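Local structure of OBCA, Oxalate Biosynthetic Component A (Burkholderia glumae, 4NNC) at residues H224-D229 and N275-V280; S447-G452 and G469-L474. The protein is a bacterial protein, Oxalate Biosynthetic Component A, with a TIM-barrel region related to the beta-keto acid cleavage enzyme family. All coordinates share one frame; numbering follows the deposited sequence.

Interaction 1: residues H224-D229 and N275-V280; sequences HLHTRD and NLSTSV. With CO (cobalt (II) ion), chain B; 2KQ ((3S)-3-[2-[3-[[(2R)-4-[[[(2R,3S,4R,5R)-5-(6-aminopurin-9-yl)-4-oxidanyl-3-phosphonooxy-oxolan-2-yl]methoxy-oxidanyl-phosphoryl]oxy-oxidanyl-phosphoryl]oxy-3,3-dimethyl-2-oxidanyl-butanoyl]amino]propanoylamino]ethylsulfanyl]-3-oxidanyl-butanoic acid), chain D; OXL (oxalate ion), chain C.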
ATOM      1  N   HIS A 224      11.310   3.846   1.114  1.00 20.88           N
ATOM      2  CA  HIS A 224      10.607   4.916   0.435  1.00 19.73           C
ATOM      3  C   HIS A 224       9.478   5.387   1.346  1.00 19.51           C
ATOM      4  O   HIS A 224       8.659   4.569   1.785  1.00 17.60           O
ATOM      5  CB  HIS A 224      10.063   4.394  -0.897  1.00 19.88           C
ATOM      6  CG  HIS A 224       9.112   5.328  -1.572  1.00 22.55           C
ATOM      7  ND1 HIS A 224       9.508   6.538  -2.109  1.00 21.81           N
ATOM      8  CD2 HIS A 224       7.780   5.223  -1.809  1.00 20.37           C
ATOM      9  CE1 HIS A 224       8.456   7.136  -2.646  1.00 24.82           C
ATOM     10  NE2 HIS A 224       7.397   6.359  -2.480  1.00 21.45           N
ATOM     11  N   LEU A 225       9.438   6.692   1.634  1.00 19.50           N
ATOM     12  CA  LEU A 225       8.516   7.241   2.633  1.00 19.38           C
ATOM     13  C   LEU A 225       7.466   8.218   2.098  1.00 20.84           C
ATOM     14  O   LEU A 225       7.741   9.007   1.178  1.00 19.07           O
ATOM     15  CB  LEU A 225       9.299   7.951   3.739  1.00 17.66           C
ATOM     16  CG  LEU A 225      10.241   7.083   4.569  1.00 24.89           C
ATOM     17  CD1 LEU A 225      10.965   7.919   5.626  1.00 18.83           C
ATOM     18  CD2 LEU A 225       9.474   5.915   5.196  1.00 17.79           C
ATOM     19  N   HIS A 226       6.274   8.158   2.703  1.00 20.94           N
ATOM     20  CA  HIS A 226       5.254   9.196   2.584  1.00 18.84           C
ATOM     21  C   HIS A 226       4.893   9.650   3.989  1.00 23.31           C
ATOM     22  O   HIS A 226       5.085   8.901   4.959  1.00 21.80           O
ATOM     23  CB  HIS A 226       3.970   8.632   1.984  1.00 18.46           C
ATOM     24  CG  HIS A 226       4.050   8.333   0.522  1.00 20.93           C
ATOM     25  ND1 HIS A 226       3.158   8.864  -0.384  1.00 20.01           N
ATOM     26  CD2 HIS A 226       4.889   7.544  -0.189  1.00 19.52           C
ATOM     27  CE1 HIS A 226       3.455   8.422  -1.597  1.00 21.20           C
ATOM     28  NE2 HIS A 226       4.497   7.619  -1.503  1.00 22.97           N
ATOM     29  N   THR A 227       4.329  10.851   4.102  1.00 21.81           N
ATOM     30  CA  THR A 227       3.663  11.258   5.338  1.00 21.49           C
ATOM     31  C   THR A 227       2.161  11.477   5.103  1.00 22.99           C
ATOM     32  O   THR A 227       1.729  11.615   3.956  1.00 25.79           O
ATOM     33  CB  THR A 227       4.290  12.524   5.946  1.00 23.42           C
ATOM     34  OG1 THR A 227       4.481  13.520   4.921  1.00 18.60           O
ATOM     35  CG2 THR A 227       5.620  12.180   6.585  1.00 21.03           C
ATOM     36  N   ARG A 228       1.382  11.504   6.190  1.00 22.80           N
ATOM     37  CA  ARG A 228      -0.064  11.714   6.120  1.00 23.33           C
ATOM     38  C   ARG A 228      -0.485  12.897   7.000  1.00 25.17           C
ATOM     39  O   ARG A 228       0.065  13.112   8.090  1.00 23.02           O
ATOM     40  CB  ARG A 228      -0.818  10.451   6.561  1.00 20.15           C
ATOM     41  CG  ARG A 228      -0.476   9.208   5.762  1.00 20.68           C
ATOM     42  CD  ARG A 228      -0.943   9.343   4.313  1.00 22.44           C
ATOM     43  NE  ARG A 228      -0.747   8.085   3.599  1.00 23.12           N
ATOM     44  CZ  ARG A 228      -1.630   7.090   3.574  1.00 24.49           C
ATOM     45  NH1 ARG A 228      -2.797   7.212   4.213  1.00 17.51           N
ATOM     46  NH2 ARG A 228      -1.344   5.974   2.904  1.00 21.64           N
ATOM     47  N   ASP A 229      -1.455  13.662   6.513  1.00 25.84           N
ATOM     48  CA  ASP A 229      -2.065  14.743   7.281  1.00 26.57           C
ATOM     49  C   ASP A 229      -3.153  14.146   8.180  1.00 26.08           C
ATOM     50  O   ASP A 229      -4.152  13.622   7.688  1.00 25.15           O
ATOM     51  CB  ASP A 229      -2.653  15.765   6.300  1.00 29.82           C
ATOM     52  CG  ASP A 229      -3.474  16.864   6.975  1.00 33.04           C
ATOM     53  OD1 ASP A 229      -3.387  17.067   8.210  1.00 33.63           O
ATOM     54  OD2 ASP A 229      -4.215  17.548   6.236  1.00 41.21           O
ATOM     55  N   ASN A 275      14.262   7.500   0.938  1.00 22.96           N
ATOM     56  CA  ASN A 275      13.789   7.849  -0.392  1.00 21.14           C
ATOM     57  C   ASN A 275      12.457   8.559  -0.151  1.00 23.48           C
ATOM     58  O   ASN A 275      11.443   7.921   0.144  1.00 20.60           O
ATOM     59  CB  ASN A 275      13.634   6.566  -1.231  1.00 21.27           C
ATOM     60  CG  ASN A 275      12.887   6.783  -2.557  1.00 25.30           C
ATOM     61  OD1 ASN A 275      12.152   7.767  -2.735  1.00 23.69           O
ATOM     62  ND2 ASN A 275      13.048   5.830  -3.482  1.00 23.04           N
ATOM     63  N   LEU A 276      12.455   9.881  -0.259  1.00 21.51           N
ATOM     64  CA  LEU A 276      11.278  10.640   0.149  1.00 22.64           C
ATOM     65  C   LEU A 276      10.348  10.886  -1.027  1.00 22.99           C
ATOM     66  O   LEU A 276      10.790  11.345  -2.085  1.00 21.49           O
ATOM     67  CB  LEU A 276      11.685  11.969   0.783  1.00 21.61           C
ATOM     68  CG  LEU A 276      11.830  11.963   2.310  1.00 31.38           C
ATOM     69  CD1 LEU A 276      12.533  10.707   2.834  1.00 22.52           C
ATOM     70  CD2 LEU A 276      12.521  13.235   2.808  1.00 19.20           C
ATOM     71  N   SER A 277       9.066  10.564  -0.841  1.00 19.90           N
ATOM     72  CA  SER A 277       8.061  10.873  -1.848  1.00 19.87           C
ATOM     73  C   SER A 277       7.867  12.386  -1.973  1.00 20.70           C
ATOM     74  O   SER A 277       7.719  13.099  -0.970  1.00 21.46           O
ATOM     75  CB  SER A 277       6.725  10.200  -1.528  1.00 17.80           C
ATOM     76  OG  SER A 277       5.769  10.500  -2.531  1.00 21.47           O
ATOM     77  N   THR A 278       7.886  12.859  -3.216  1.00 21.28           N
ATOM     78  CA  THR A 278       7.591  14.251  -3.560  1.00 21.72           C
ATOM     79  C   THR A 278       6.221  14.365  -4.240  1.00 22.77           C
ATOM     80  O   THR A 278       5.843  15.432  -4.742  1.00 23.45           O
ATOM     81  CB  THR A 278       8.600  14.765  -4.560  1.00 19.17           C
ATOM     82  OG1 THR A 278       8.536  13.933  -5.727  1.00 21.52           O
ATOM     83  CG2 THR A 278      10.006  14.703  -3.979  1.00 17.34           C
ATOM     84  N   SER A 279       5.485  13.262  -4.264  1.00 21.98           N
ATOM     85  CA  SER A 279       4.175  13.232  -4.910  1.00 26.93           C
ATOM     86  C   SER A 279       3.146  14.072  -4.162  1.00 25.98           C
ATOM     87  O   SER A 279       3.203  14.187  -2.937  1.00 30.63           O
ATOM     88  CB  SER A 279       3.681  11.790  -4.991  1.00 26.10           C
ATOM     89  OG  SER A 279       2.297  11.746  -4.735  1.00 32.03           O
ATOM     90  N   VAL A 280       2.207  14.670  -4.887  1.00 28.06           N
ATOM     91  CA  VAL A 280       1.096  15.359  -4.227  1.00 28.23           C
ATOM     92  C   VAL A 280      -0.240  14.731  -4.591  1.00 33.55           C
ATOM     93  O   VAL A 280      -1.270  15.412  -4.604  1.00 31.97           O
ATOM     94  CB  VAL A 280       1.058  16.862  -4.533  1.00 31.16           C
ATOM     95  CG1 VAL A 280       2.233  17.564  -3.856  1.00 23.04           C
ATOM     96  CG2 VAL A 280       1.035  17.098  -6.056  1.00 31.64           C
TER
HETATM   97 CO    CO B 601       5.290   6.590  -3.056  1.00 21.84          CO
HETATM   98  C01 2KQ D 603      -4.706   0.433  -2.140  1.00 34.20           C
HETATM   99  C02 2KQ D 603      -3.863  -0.850  -2.193  1.00 42.41           C
HETATM  100  C03 2KQ D 603      -2.443  -0.603  -1.479  1.00 27.84           C
HETATM  101  C04 2KQ D 603      -4.647  -1.964  -1.488  1.00 38.15           C
HETATM  102  O05 2KQ D 603      -3.883  -3.147  -1.552  1.00 43.72           O
HETATM  103  P06 2KQ D 603      -4.592  -4.573  -1.491  1.00 46.22           P
HETATM  104  O07 2KQ D 603      -3.579  -5.594  -1.003  1.00 34.78           O
HETATM  105  O08 2KQ D 603      -5.764  -4.551  -0.525  1.00 51.65           O
HETATM  106  O09 2KQ D 603      -5.059  -4.957  -2.963  1.00 60.62           O
HETATM  107  P10 2KQ D 603      -6.464  -4.629  -3.668  1.00 58.78           P
HETATM  108  O11 2KQ D 603      -6.360  -4.869  -5.148  1.00 56.93           O
HETATM  109  O12 2KQ D 603      -6.806  -3.175  -3.448  1.00 65.60           O
HETATM  110  O13 2KQ D 603      -7.622  -5.555  -3.051  1.00 61.65           O
HETATM  111  C14 2KQ D 603      -8.985  -5.354  -3.456  1.00 68.30           C
HETATM  112  C15 2KQ D 603      -9.811  -6.506  -3.070  1.00 73.34           C
HETATM  113  O16 2KQ D 603      -9.167  -7.786  -3.460  1.00 66.40           O
HETATM  114  C17 2KQ D 603      -8.878  -8.517  -2.260  1.00 62.20           C
HETATM  115  N18 2KQ D 603      -7.581  -9.083  -2.396  1.00 59.08           N
HETATM  116  C19 2KQ D 603      -6.397  -8.467  -2.234  1.00 58.19           C
HETATM  117  N20 2KQ D 603      -5.399  -9.348  -2.473  1.00 52.03           N
HETATM  118  C21 2KQ D 603      -5.951 -10.548  -2.797  1.00 55.44           C
HETATM  119  C22 2KQ D 603      -5.434 -11.814  -3.138  1.00 52.41           C
HETATM  120  N23 2KQ D 603      -3.997 -12.043  -3.204  1.00 47.56           N
HETATM  121  N24 2KQ D 603      -6.294 -12.813  -3.407  1.00 56.66           N
HETATM  122  C25 2KQ D 603      -7.633 -12.602  -3.362  1.00 56.38           C
HETATM  123  N26 2KQ D 603      -8.159 -11.413  -3.032  1.00 56.04           N
HETATM  124  C27 2KQ D 603      -7.328 -10.376  -2.750  1.00 60.39           C
HETATM  125  C28 2KQ D 603      -9.003  -7.573  -1.136  1.00 68.78           C
HETATM  126  O29 2KQ D 603      -9.485  -8.219   0.042  1.00 67.87           O
HETATM  127  C30 2KQ D 603     -10.003  -6.593  -1.589  1.00 77.42           C
HETATM  128  O31 2KQ D 603     -11.328  -7.081  -1.288  1.00 84.55           O
HETATM  129  P32 2KQ D 603     -12.649  -6.257  -1.804  1.00 95.73           P
HETATM  130  O33 2KQ D 603     -12.745  -6.270  -3.337  1.00 86.83           O
HETATM  131  O34 2KQ D 603     -13.905  -6.862  -1.210  1.00 87.88           O
HETATM  132  O35 2KQ D 603     -12.528  -4.831  -1.334  1.00 87.98           O
HETATM  133  C36 2KQ D 603      -3.726  -1.304  -3.683  1.00 45.17           C
HETATM  134  O37 2KQ D 603      -4.976  -1.521  -4.188  1.00 48.95           O
HETATM  135  C38 2KQ D 603      -3.011  -0.307  -4.610  1.00 45.51           C
HETATM  136  O39 2KQ D 603      -3.526   0.744  -4.977  1.00 44.60           O
HETATM  137  N40 2KQ D 603      -1.688  -0.658  -5.107  1.00 39.61           N
HETATM  138  C41 2KQ D 603      -1.066   0.267  -5.995  1.00 37.69           C
HETATM  139  C42 2KQ D 603      -0.163   1.230  -5.232  1.00 36.14           C
HETATM  140  C43 2KQ D 603       0.571   2.249  -6.132  1.00 38.77           C
HETATM  141  O44 2KQ D 603      -0.038   2.940  -6.952  1.00 36.73           O
HETATM  142  N45 2KQ D 603       1.998   2.357  -6.006  1.00 33.68           N
HETATM  143  C46 2KQ D 603       2.657   3.306  -6.854  1.00 38.88           C
HETATM  144  C47 2KQ D 603       3.510   4.242  -6.026  1.00 38.17           C
HETATM  145  S48 2KQ D 603       4.616   5.205  -7.046  1.00 51.76           S
HETATM  146  C49 2KQ D 603       5.760   6.083  -6.002  1.00 28.49           C
HETATM  147  C50 2KQ D 603       7.030   5.440  -6.195  1.00 34.45           C
HETATM  148  O51 2KQ D 603       5.418   5.944  -4.637  1.00 28.48           O
HETATM  149  C52 2KQ D 603       5.937   7.558  -6.478  1.00 33.52           C
HETATM  150  C53 2KQ D 603       6.038   8.643  -5.449  1.00 29.31           C
HETATM  151  O54 2KQ D 603       5.941   8.388  -4.212  1.00 23.52           O
HETATM  152  O55 2KQ D 603       6.229   9.823  -5.846  1.00 27.52           O
HETATM  153  C1  OXL C 602       1.843   8.540  -5.819  1.00 35.76           C
HETATM  154  C2  OXL C 602       2.141   7.134  -5.494  1.00 39.77           C
HETATM  155  O1  OXL C 602       2.071   8.996  -6.973  1.00 37.17           O
HETATM  156  O2  OXL C 602       1.521   6.205  -6.087  1.00 46.32           O
HETATM  157  O3  OXL C 602       1.376   9.257  -4.897  1.00 39.13           O
HETATM  158  O4  OXL C 602       3.006   6.903  -4.593  1.00 36.85           O
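The metal site at the C-terminal mouth of the TIM barrel is built on this contact, where parallel strands 222-229 and 273-276 run side by side and then open into loops. Leu225 ties the backbones together: its N donates to Asn275 O at 2.8 Å, and its O accepts from Ser277 N. One residue earlier, His224 turns its ring toward the barrel interior, with CG anti to the backbone N (chi1 169°). Its ND1 donates to Asn275 OD1 at 3.0 Å, a bond that lies close to the ring plane but meets the amide from above, 78° out of the carbonyl plane. With ND1 donating, NE2 is left to bind cobalt, at 2.2 Å; Asn275 thus acts as a second-shell residue that sets the ring's rotation, its own ND2 held by Glu346. His226 brings NE2 to the same cobalt at 2.0 Å, while its ND1 is bonded to Asn251. Ser277 lies over one face of the His226 ring, with CB 3.5 Å from the ring centroid in a CH-pi contact. The serine OG donates to 2KQ O54 at 2.7 Å, an oxygen that also binds the metal, and accepts from Ser279 N in an ST turn. Ser279 OG in turn donates to OXL O3. Glu475 and 2KQ O51 are further cobalt ligands. On the opposite face of the sheet, Leu225 and Leu276 pack against Tyr258 of helix 255-268, Leu225 also reaches helix 205-217, and strand 308-311 flanks 273-276 on its other side.

Interaction 2: residues S447-G452 and G469-L474; sequences SILLPG and GIRVGL. With 2KQ ((3S)-3-[2-[3-[[(2R)-4-[[[(2R,3S,4R,5R)-5-(6-aminopurin-9-yl)-4-oxidanyl-3-phosphonooxy-oxolan-2-yl]methoxy-oxidanyl-phosphoryl]oxy-oxidanyl-phosphoryl]oxy-3,3-dimethyl-2-oxidanyl-butanoyl]amino]propanoylamino]ethylsulfanyl]-3-oxidanyl-butanoic acid), chain D.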
ATOM      1  N   SER A 447      14.376  -0.850 -10.624  1.00 20.76           N
ATOM      2  CA  SER A 447      13.580  -1.706  -9.745  1.00 20.46           C
ATOM      3  C   SER A 447      12.146  -1.857 -10.244  1.00 21.01           C
ATOM      4  O   SER A 447      11.715  -1.146 -11.154  1.00 21.82           O
ATOM      5  CB  SER A 447      13.572  -1.162  -8.317  1.00 22.15           C
ATOM      6  OG  SER A 447      14.835  -1.311  -7.681  1.00 26.61           O
ATOM      7  N   ILE A 448      11.397  -2.770  -9.633  1.00 18.14           N
ATOM      8  CA  ILE A 448       9.991  -2.951  -9.984  1.00 22.08           C
ATOM      9  C   ILE A 448       9.089  -3.010  -8.752  1.00 23.03           C
ATOM     10  O   ILE A 448       9.466  -3.571  -7.718  1.00 20.90           O
ATOM     11  CB  ILE A 448       9.772  -4.237 -10.839  1.00 23.10           C
ATOM     12  CG1 ILE A 448       8.323  -4.336 -11.328  1.00 19.78           C
ATOM     13  CG2 ILE A 448      10.175  -5.488 -10.063  1.00 18.94           C
ATOM     14  CD1 ILE A 448       8.149  -5.331 -12.487  1.00 23.16           C
ATOM     15  N   LEU A 449       7.901  -2.426  -8.874  1.00 20.06           N
ATOM     16  CA  LEU A 449       6.849  -2.610  -7.892  1.00 23.19           C
ATOM     17  C   LEU A 449       5.654  -3.181  -8.637  1.00 24.11           C
ATOM     18  O   LEU A 449       5.571  -3.064  -9.860  1.00 27.13           O
ATOM     19  CB  LEU A 449       6.464  -1.273  -7.234  1.00 26.14           C
ATOM     20  CG  LEU A 449       5.786  -0.146  -8.036  1.00 25.23           C
ATOM     21  CD1 LEU A 449       4.290  -0.369  -8.303  1.00 23.10           C
ATOM     22  CD2 LEU A 449       5.982   1.200  -7.319  1.00 25.23           C
ATOM     23  N   LEU A 450       4.719  -3.762  -7.897  1.00 22.13           N
ATOM     24  CA  LEU A 450       3.452  -4.209  -8.452  1.00 23.31           C
ATOM     25  C   LEU A 450       2.371  -4.022  -7.397  1.00 21.65           C
ATOM     26  O   LEU A 450       2.636  -4.166  -6.206  1.00 23.73           O
ATOM     27  CB  LEU A 450       3.532  -5.686  -8.864  1.00 24.79           C
ATOM     28  CG  LEU A 450       4.227  -6.017 -10.189  1.00 24.08           C
ATOM     29  CD1 LEU A 450       4.458  -7.526 -10.326  1.00 28.99           C
ATOM     30  CD2 LEU A 450       3.385  -5.485 -11.341  1.00 22.71           C
ATOM     31  N   PRO A 451       1.145  -3.710  -7.831  1.00 23.54           N
ATOM     32  CA  PRO A 451       0.012  -3.548  -6.911  1.00 27.48           C
ATOM     33  C   PRO A 451      -0.413  -4.889  -6.307  1.00 30.90           C
ATOM     34  O   PRO A 451      -0.387  -5.899  -7.018  1.00 28.74           O
ATOM     35  CB  PRO A 451      -1.090  -2.992  -7.815  1.00 25.17           C
ATOM     36  CG  PRO A 451      -0.757  -3.513  -9.172  1.00 28.74           C
ATOM     37  CD  PRO A 451       0.749  -3.517  -9.239  1.00 27.30           C
ATOM     38  N   GLY A 452      -0.783  -4.875  -5.023  1.00 32.94           N
ATOM     39  CA  GLY A 452      -1.097  -6.055  -4.218  1.00 29.97           C
ATOM     40  C   GLY A 452      -1.342  -7.416  -4.848  1.00 32.13           C
ATOM     41  O   GLY A 452      -0.496  -8.293  -4.776  1.00 32.77           O
ATOM     42  N   GLY A 469      16.549  -4.586  -8.558  1.00 26.37           N
ATOM     43  CA  GLY A 469      15.899  -4.461  -7.261  1.00 25.45           C
ATOM     44  C   GLY A 469      14.398  -4.645  -7.307  1.00 25.55           C
ATOM     45  O   GLY A 469      13.757  -4.551  -8.371  1.00 24.03           O
ATOM     46  N   ILE A 470      13.837  -4.924  -6.138  1.00 25.97           N
ATOM     47  CA  ILE A 470      12.416  -5.186  -5.997  1.00 23.81           C
ATOM     48  C   ILE A 470      11.871  -4.357  -4.829  1.00 28.69           C
ATOM     49  O   ILE A 470      12.537  -4.185  -3.794  1.00 23.79           O
ATOM     50  CB  ILE A 470      12.161  -6.690  -5.741  1.00 31.57           C
ATOM     51  CG1 ILE A 470      12.582  -7.522  -6.954  1.00 29.20           C
ATOM     52  CG2 ILE A 470      10.698  -6.961  -5.416  1.00 25.39           C
ATOM     53  CD1 ILE A 470      12.445  -9.039  -6.722  1.00 30.12           C
ATOM     54  N   ARG A 471      10.666  -3.831  -5.007  1.00 26.19           N
ATOM     55  CA  ARG A 471      10.028  -3.025  -3.989  1.00 23.73           C
ATOM     56  C   ARG A 471       8.755  -3.712  -3.496  1.00 22.01           C
ATOM     57  O   ARG A 471       7.958  -4.244  -4.288  1.00 18.92           O
ATOM     58  CB  ARG A 471       9.714  -1.633  -4.541  1.00 21.19           C
ATOM     59  CG  ARG A 471       8.521  -0.980  -3.867  1.00 22.69           C
ATOM     60  CD  ARG A 471       8.401   0.489  -4.218  1.00 21.37           C
ATOM     61  NE  ARG A 471       7.016   0.933  -4.101  1.00 19.34           N
ATOM     62  CZ  ARG A 471       6.639   2.199  -4.175  1.00 22.42           C
ATOM     63  NH1 ARG A 471       7.545   3.151  -4.346  1.00 21.34           N
ATOM     64  NH2 ARG A 471       5.359   2.515  -4.066  1.00 24.93           N
ATOM     65  N   VAL A 472       8.586  -3.730  -2.178  1.00 21.82           N
ATOM     66  CA  VAL A 472       7.379  -4.274  -1.564  1.00 22.53           C
ATOM     67  C   VAL A 472       6.984  -3.294  -0.479  1.00 21.98           C
ATOM     68  O   VAL A 472       7.738  -2.339  -0.208  1.00 22.82           O
ATOM     69  CB  VAL A 472       7.624  -5.679  -0.963  1.00 24.60           C
ATOM     70  CG1 VAL A 472       7.840  -6.700  -2.065  1.00 25.07           C
ATOM     71  CG2 VAL A 472       8.841  -5.646  -0.035  1.00 23.81           C
ATOM     72  N   GLY A 473       5.826  -3.519   0.138  1.00 21.19           N
ATOM     73  CA  GLY A 473       5.332  -2.646   1.185  1.00 19.98           C
ATOM     74  C   GLY A 473       3.838  -2.367   1.136  1.00 22.83           C
ATOM     75  O   GLY A 473       3.197  -2.516   0.083  1.00 21.30           O
ATOM     76  N   LEU A 474       3.294  -1.941   2.279  1.00 21.28           N
ATOM     77  CA  LEU A 474       1.869  -1.645   2.423  1.00 21.03           C
ATOM     78  C   LEU A 474       1.424  -0.546   1.491  1.00 23.63           C
ATOM     79  O   LEU A 474       0.225  -0.415   1.217  1.00 21.68           O
ATOM     80  CB  LEU A 474       1.522  -1.265   3.866  1.00 19.36           C
ATOM     81  CG  LEU A 474       1.635  -2.370   4.915  1.00 26.75           C
ATOM     82  CD1 LEU A 474       0.871  -1.983   6.186  1.00 25.03           C
ATOM     83  CD2 LEU A 474       1.089  -3.674   4.342  1.00 21.84           C
TER
HETATM   84  C01 2KQ D 603      -4.706   0.433  -2.140  1.00 34.20           C
HETATM   85  C02 2KQ D 603      -3.863  -0.850  -2.193  1.00 42.41           C
HETATM   86  C03 2KQ D 603      -2.443  -0.603  -1.479  1.00 27.84           C
HETATM   87  C04 2KQ D 603      -4.647  -1.964  -1.488  1.00 38.15           C
HETATM   88  O05 2KQ D 603      -3.883  -3.147  -1.552  1.00 43.72           O
HETATM   89  P06 2KQ D 603      -4.592  -4.573  -1.491  1.00 46.22           P
HETATM   90  O07 2KQ D 603      -3.579  -5.594  -1.003  1.00 34.78           O
HETATM   91  O08 2KQ D 603      -5.764  -4.551  -0.525  1.00 51.65           O
HETATM   92  O09 2KQ D 603      -5.059  -4.957  -2.963  1.00 60.62           O
HETATM   93  P10 2KQ D 603      -6.464  -4.629  -3.668  1.00 58.78           P
HETATM   94  O11 2KQ D 603      -6.360  -4.869  -5.148  1.00 56.93           O
HETATM   95  O12 2KQ D 603      -6.806  -3.175  -3.448  1.00 65.60           O
HETATM   96  O13 2KQ D 603      -7.622  -5.555  -3.051  1.00 61.65           O
HETATM   97  C14 2KQ D 603      -8.985  -5.354  -3.456  1.00 68.30           C
HETATM   98  C15 2KQ D 603      -9.811  -6.506  -3.070  1.00 73.34           C
HETATM   99  O16 2KQ D 603      -9.167  -7.786  -3.460  1.00 66.40           O
HETATM  100  C17 2KQ D 603      -8.878  -8.517  -2.260  1.00 62.20           C
HETATM  101  N18 2KQ D 603      -7.581  -9.083  -2.396  1.00 59.08           N
HETATM  102  C19 2KQ D 603      -6.397  -8.467  -2.234  1.00 58.19           C
HETATM  103  N20 2KQ D 603      -5.399  -9.348  -2.473  1.00 52.03           N
HETATM  104  C21 2KQ D 603      -5.951 -10.548  -2.797  1.00 55.44           C
HETATM  105  C22 2KQ D 603      -5.434 -11.814  -3.138  1.00 52.41           C
HETATM  106  N23 2KQ D 603      -3.997 -12.043  -3.204  1.00 47.56           N
HETATM  107  N24 2KQ D 603      -6.294 -12.813  -3.407  1.00 56.66           N
HETATM  108  C25 2KQ D 603      -7.633 -12.602  -3.362  1.00 56.38           C
HETATM  109  N26 2KQ D 603      -8.159 -11.413  -3.032  1.00 56.04           N
HETATM  110  C27 2KQ D 603      -7.328 -10.376  -2.750  1.00 60.39           C
HETATM  111  C28 2KQ D 603      -9.003  -7.573  -1.136  1.00 68.78           C
HETATM  112  O29 2KQ D 603      -9.485  -8.219   0.042  1.00 67.87           O
HETATM  113  C30 2KQ D 603     -10.003  -6.593  -1.589  1.00 77.42           C
HETATM  114  O31 2KQ D 603     -11.328  -7.081  -1.288  1.00 84.55           O
HETATM  115  P32 2KQ D 603     -12.649  -6.257  -1.804  1.00 95.73           P
HETATM  116  O33 2KQ D 603     -12.745  -6.270  -3.337  1.00 86.83           O
HETATM  117  O34 2KQ D 603     -13.905  -6.862  -1.210  1.00 87.88           O
HETATM  118  O35 2KQ D 603     -12.528  -4.831  -1.334  1.00 87.98           O
HETATM  119  C36 2KQ D 603      -3.726  -1.304  -3.683  1.00 45.17           C
HETATM  120  O37 2KQ D 603      -4.976  -1.521  -4.188  1.00 48.95           O
HETATM  121  C38 2KQ D 603      -3.011  -0.307  -4.610  1.00 45.51           C
HETATM  122  O39 2KQ D 603      -3.526   0.744  -4.977  1.00 44.60           O
HETATM  123  N40 2KQ D 603      -1.688  -0.658  -5.107  1.00 39.61           N
HETATM  124  C41 2KQ D 603      -1.066   0.267  -5.995  1.00 37.69           C
HETATM  125  C42 2KQ D 603      -0.163   1.230  -5.232  1.00 36.14           C
HETATM  126  C43 2KQ D 603       0.571   2.249  -6.132  1.00 38.77           C
HETATM  127  O44 2KQ D 603      -0.038   2.940  -6.952  1.00 36.73           O
HETATM  128  N45 2KQ D 603       1.998   2.357  -6.006  1.00 33.68           N
HETATM  129  C46 2KQ D 603       2.657   3.306  -6.854  1.00 38.88           C
HETATM  130  C47 2KQ D 603       3.510   4.242  -6.026  1.00 38.17           C
HETATM  131  S48 2KQ D 603       4.616   5.205  -7.046  1.00 51.76           S
HETATM  132  C49 2KQ D 603       5.760   6.083  -6.002  1.00 28.49           C
HETATM  133  C50 2KQ D 603       7.030   5.440  -6.195  1.00 34.45           C
HETATM  134  O51 2KQ D 603       5.418   5.944  -4.637  1.00 28.48           O
HETATM  135  C52 2KQ D 603       5.937   7.558  -6.478  1.00 33.52           C
HETATM  136  C53 2KQ D 603       6.038   8.643  -5.449  1.00 29.31           C
HETATM  137  O54 2KQ D 603       5.941   8.388  -4.212  1.00 23.52           O
HETATM  138  O55 2KQ D 603       6.229   9.823  -5.846  1.00 27.52           O
HETATM  139  O   HOH W   1      14.222  -1.798  -4.843  1.00 20.96           O
HETATM  140  O   HOH W   2       5.421  -3.706  -4.806  1.00 24.66           O
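A right-handed beta-alpha-beta crossover of the TIM barrel joins these strands: 444-449 leads through helix 458-464 into 469-472, which lies beside it in parallel. The short strand axes diverge by 26°. Ile448 makes both direct backbone bonds, its N donating to Gly469 O at 3.2 Å and its O accepting from Arg471 N at 3.0 Å. Further along, where the strands separate, water 2 lies between Leu450 N and Arg471 O, accepting from the first and within donating distance of the second. At the start of the pair Ser447 OG lies 3.4 Å from Gly469 CA, the glycine leaving room for the hydroxyl. Water 1 joins the same OG to Ile470 O, the latter bond weak. Ile448 and Ile470 point to the outer face of the barrel, where they meet helix 458-464, and Ile470 also reaches helix 495-507.

On the inner face Leu449 and Arg471 run alongside each other in the same direction. Arg471 is extended from CG to NE, and its guanidinium carries Leu449 CD2 over the centre of one face, 3.4 Å from CZ. Leu449 reaches there with CG in the crowded position between its backbone N and carbonyl carbon (chi1 67°). A salt bridge from Arg471 NE to Asp476 fixes the rotation of the flat group. Farther along the pantetheine arm, Pro451 CB touches 2KQ N40. The guanidinium itself meets 2KQ O51 edge-on, through a weak hydrogen bond from NH2 at 3.5 Å.

Interactions 1 and 2 belong to one curled barrel sheet, their centres about 16 Å apart, and strand 5-10 bridges them by pairing with both 222-229 and 469-472. They converge at the cobalt site: His224 CD2 packs 3.3 Å from Arg471 NH1, and the Arg471 side chain comes to about 4 Å from the metal and about 5 Å from the oxalate ion. The shared group is 2KQ O51, modelled as a cobalt ligand beside the histidines of 224-229, though at a doubtfully short distance. Glu475 and Asp476, directly after 469-474, also belong to the site: the former binds cobalt, while the latter pairs with Arg471 and is hydrogen-bonded to 2KQ through its backbone O.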